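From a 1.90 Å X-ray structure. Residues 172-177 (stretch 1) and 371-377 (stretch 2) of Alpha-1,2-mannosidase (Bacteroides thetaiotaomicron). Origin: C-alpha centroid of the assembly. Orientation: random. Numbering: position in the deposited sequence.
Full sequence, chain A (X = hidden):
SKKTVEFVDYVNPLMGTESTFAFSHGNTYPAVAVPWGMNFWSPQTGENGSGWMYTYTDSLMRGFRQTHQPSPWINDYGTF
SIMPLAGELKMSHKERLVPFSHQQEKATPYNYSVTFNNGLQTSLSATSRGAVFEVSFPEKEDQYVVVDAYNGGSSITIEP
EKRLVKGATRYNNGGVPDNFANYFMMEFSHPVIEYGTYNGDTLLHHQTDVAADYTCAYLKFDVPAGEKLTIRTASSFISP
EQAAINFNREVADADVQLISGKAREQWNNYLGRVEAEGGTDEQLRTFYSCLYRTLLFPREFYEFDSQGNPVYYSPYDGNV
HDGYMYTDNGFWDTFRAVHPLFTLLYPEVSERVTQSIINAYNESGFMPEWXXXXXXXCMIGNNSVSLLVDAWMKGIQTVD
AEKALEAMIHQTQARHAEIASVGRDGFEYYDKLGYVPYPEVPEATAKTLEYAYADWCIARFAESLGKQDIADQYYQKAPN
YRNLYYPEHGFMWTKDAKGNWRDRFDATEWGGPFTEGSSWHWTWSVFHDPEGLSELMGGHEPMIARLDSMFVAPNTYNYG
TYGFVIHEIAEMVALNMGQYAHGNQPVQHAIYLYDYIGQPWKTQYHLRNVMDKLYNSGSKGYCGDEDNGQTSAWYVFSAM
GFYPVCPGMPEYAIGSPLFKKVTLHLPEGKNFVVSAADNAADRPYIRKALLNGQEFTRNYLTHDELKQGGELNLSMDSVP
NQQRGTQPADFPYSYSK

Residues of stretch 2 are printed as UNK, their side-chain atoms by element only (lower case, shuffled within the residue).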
# COMPACT_ATOMS: atom_id res chain seq x y z
N ASN A 172 -22.54 -33.09 12.51
CA ASN A 172 -21.73 -33.04 11.29
C ASN A 172 -22.03 -31.75 10.54
O ASN A 172 -22.98 -31.02 10.88
CB ASN A 172 -22.02 -34.25 10.38
CG ASN A 172 -23.42 -34.25 9.84
OD1 ASN A 172 -23.69 -33.68 8.78
ND2 ASN A 172 -24.33 -34.91 10.54
N ASN A 173 -21.24 -31.47 9.52
CA ASN A 173 -21.41 -30.26 8.72
C ASN A 173 -21.67 -30.61 7.25
O ASN A 173 -21.28 -29.88 6.33
CB ASN A 173 -20.19 -29.37 8.88
CG ASN A 173 -20.23 -28.58 10.18
OD1 ASN A 173 -20.71 -27.46 10.18
ND2 ASN A 173 -19.76 -29.17 11.30
N GLY A 174 -22.35 -31.74 7.05
CA GLY A 174 -22.64 -32.24 5.71
C GLY A 174 -21.64 -33.29 5.26
O GLY A 174 -20.71 -33.65 5.99
N GLY A 175 -21.82 -33.79 4.03
CA GLY A 175 -20.94 -34.84 3.53
C GLY A 175 -21.03 -36.17 4.26
O GLY A 175 -20.06 -36.94 4.29
N VAL A 176 -22.20 -36.48 4.84
CA VAL A 176 -22.40 -37.77 5.49
C VAL A 176 -23.66 -38.48 4.98
O VAL A 176 -24.64 -37.82 4.61
CB VAL A 176 -22.48 -37.66 7.04
CG1 VAL A 176 -21.18 -37.03 7.61
CG2 VAL A 176 -23.74 -36.87 7.47
N PRO A 177 -23.64 -39.83 4.96
CA PRO A 177 -24.84 -40.59 4.63
C PRO A 177 -25.92 -40.46 5.72
O PRO A 177 -25.64 -39.99 6.83
CB PRO A 177 -24.34 -42.05 4.58
CG PRO A 177 -22.80 -41.91 4.40
CD PRO A 177 -22.48 -40.71 5.23
N UNK A 371 -13.08 -33.75 0.74
CA UNK A 371 -13.85 -34.77 1.45
C UNK A 371 -13.76 -34.52 2.95
O UNK A 371 -12.66 -34.32 3.48
c UNK A 371 -13.30 -36.18 1.15
N UNK A 372 -14.91 -34.56 3.62
CA UNK A 372 -14.95 -34.45 5.08
C UNK A 372 -16.35 -34.74 5.65
O UNK A 372 -17.14 -33.83 5.88
c UNK A 372 -14.51 -33.04 5.51
o UNK A 372 -14.39 -32.95 6.93
N UNK A 373 -16.67 -36.02 5.87
CA UNK A 373 -15.87 -37.19 5.50
C UNK A 373 -16.20 -37.65 4.09
O UNK A 373 -15.40 -38.32 3.45
c UNK A 373 -16.32 -38.25 6.52
c UNK A 373 -17.74 -37.89 6.85
c UNK A 373 -17.86 -36.39 6.68
N UNK A 374 -17.38 -37.29 3.61
CA UNK A 374 -17.77 -37.54 2.24
C UNK A 374 -17.62 -36.27 1.43
O UNK A 374 -16.97 -35.32 1.87
N UNK A 375 -18.25 -36.23 0.25
CA UNK A 375 -18.11 -35.10 -0.64
C UNK A 375 -18.59 -33.80 -0.00
O UNK A 375 -19.71 -33.72 0.51
c UNK A 375 -18.92 -35.33 -1.92
n UNK A 375 -17.11 -36.39 -3.33
c UNK A 375 -18.39 -36.40 -2.82
c UNK A 375 -19.00 -37.48 -3.36
c UNK A 375 -16.94 -37.43 -4.13
n UNK A 375 -18.08 -38.11 -4.17
N UNK A 376 -17.73 -32.78 -0.04
CA UNK A 376 -18.05 -31.44 0.45
C UNK A 376 -17.74 -30.41 -0.63
O UNK A 376 -16.73 -30.51 -1.35
c UNK A 376 -18.90 -31.68 3.53
n UNK A 376 -17.82 -30.90 6.04
c UNK A 376 -18.34 -29.98 5.22
c UNK A 376 -17.22 -31.14 1.71
c UNK A 376 -17.55 -32.04 2.92
n UNK A 376 -18.33 -28.70 5.58
n UNK A 376 -18.85 -30.31 4.05
N UNK A 377 -18.60 -29.40 -0.75
CA UNK A 377 -18.44 -28.38 -1.80
C UNK A 377 -17.41 -27.34 -1.37
O UNK A 377 -17.69 -26.51 -0.53

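Position 371 carries a single side-chain carbon and nothing beyond it. A lone CB identifies alanine; A371 CB stays 7.5 Å from G175 O, its nearest atom in stretch 1, and takes no part in the contact.

At position 372 one carbon is followed by one oxygen, the pattern of a serine hydroxymethyl group. S372 has chi1 in the t well, and its OG is hydrogen-bonded elsewhere in the structure. S372 CB, the nearer of its two side-chain atoms, is still 6.2 Å from G174 O, so what the residue offers to this region is its backbone carbonyl.

Position 373 has three side-chain carbons, the last of them closing a ring onto the backbone nitrogen. One ring carbon lies 3.3 Å from G175 O, and the same atom is 3.5 Å from V176 CG1. Only proline closes such a ring, and the peptide bond before P373 is cis. The carbon in question is CD, which meets V176 CG1 in the one apolar side-chain contact between the stretches.

Position 374 has no side-chain atoms and is therefore glycine. Its backbone nitrogen approaches the facing carbonyl closely: G374 N donates to G175 O at 2.8 Å, a weak hydrogen bond because the angle at the hydrogen is only 129°. A CB here would point toward stretch 1 and lie 2.6 Å from G175 O, a clash, so the missing side chain is what lets the carbonyl sit so close. Within its own stretch, G374 O accepts a hydrogen bond from S372 N at 2.8 Å, drawing the backbone into a compact turn around P373.

Position 375 shows one carbon leading to a five-membered ring of three carbons and two nitrogens, an imidazole. This is H375; its ring leads away from stretch 1, and NE2 is hydrogen-bonded elsewhere. Its contact is made by the backbone, with H375 O 3.4 Å from G175 CA.

At position 376 three carbons run to a nitrogen and then to a carbon bearing two more nitrogens. The third carbon lies 3.6 Å from G175 N, and the carbon bearing the two nitrogens lies 3.1 Å from N173 O. That guanidinium defines arginine, R376, and these atoms are its CD and CZ. The chain folds with chi1, chi2 and chi3 all in the m well. The carbonyl of N173 lies over one face of the guanidinium, a position from which it makes no hydrogen bond to the group. Instead, R376 NH1 donates to S372 O at 3.0 Å, tying the side chain back to its own stretch.

Position 377, again without side-chain atoms, is G377, out of reach of stretch 1.

The contact is thus small, burying 267 Å² in all, and centres on two glycines, G175 and G374, whose CA atoms are 4.4 Å apart. G175 has positive phi, which favours glycine, and a CB there would come within 2.7 Å of R376 CD. With both side chains absent, the backbones can pack closely, flanked by the P373 ring against V176 and the folded R376 along N173 to G175.

Stretch 2 371-377: ASPGHRG
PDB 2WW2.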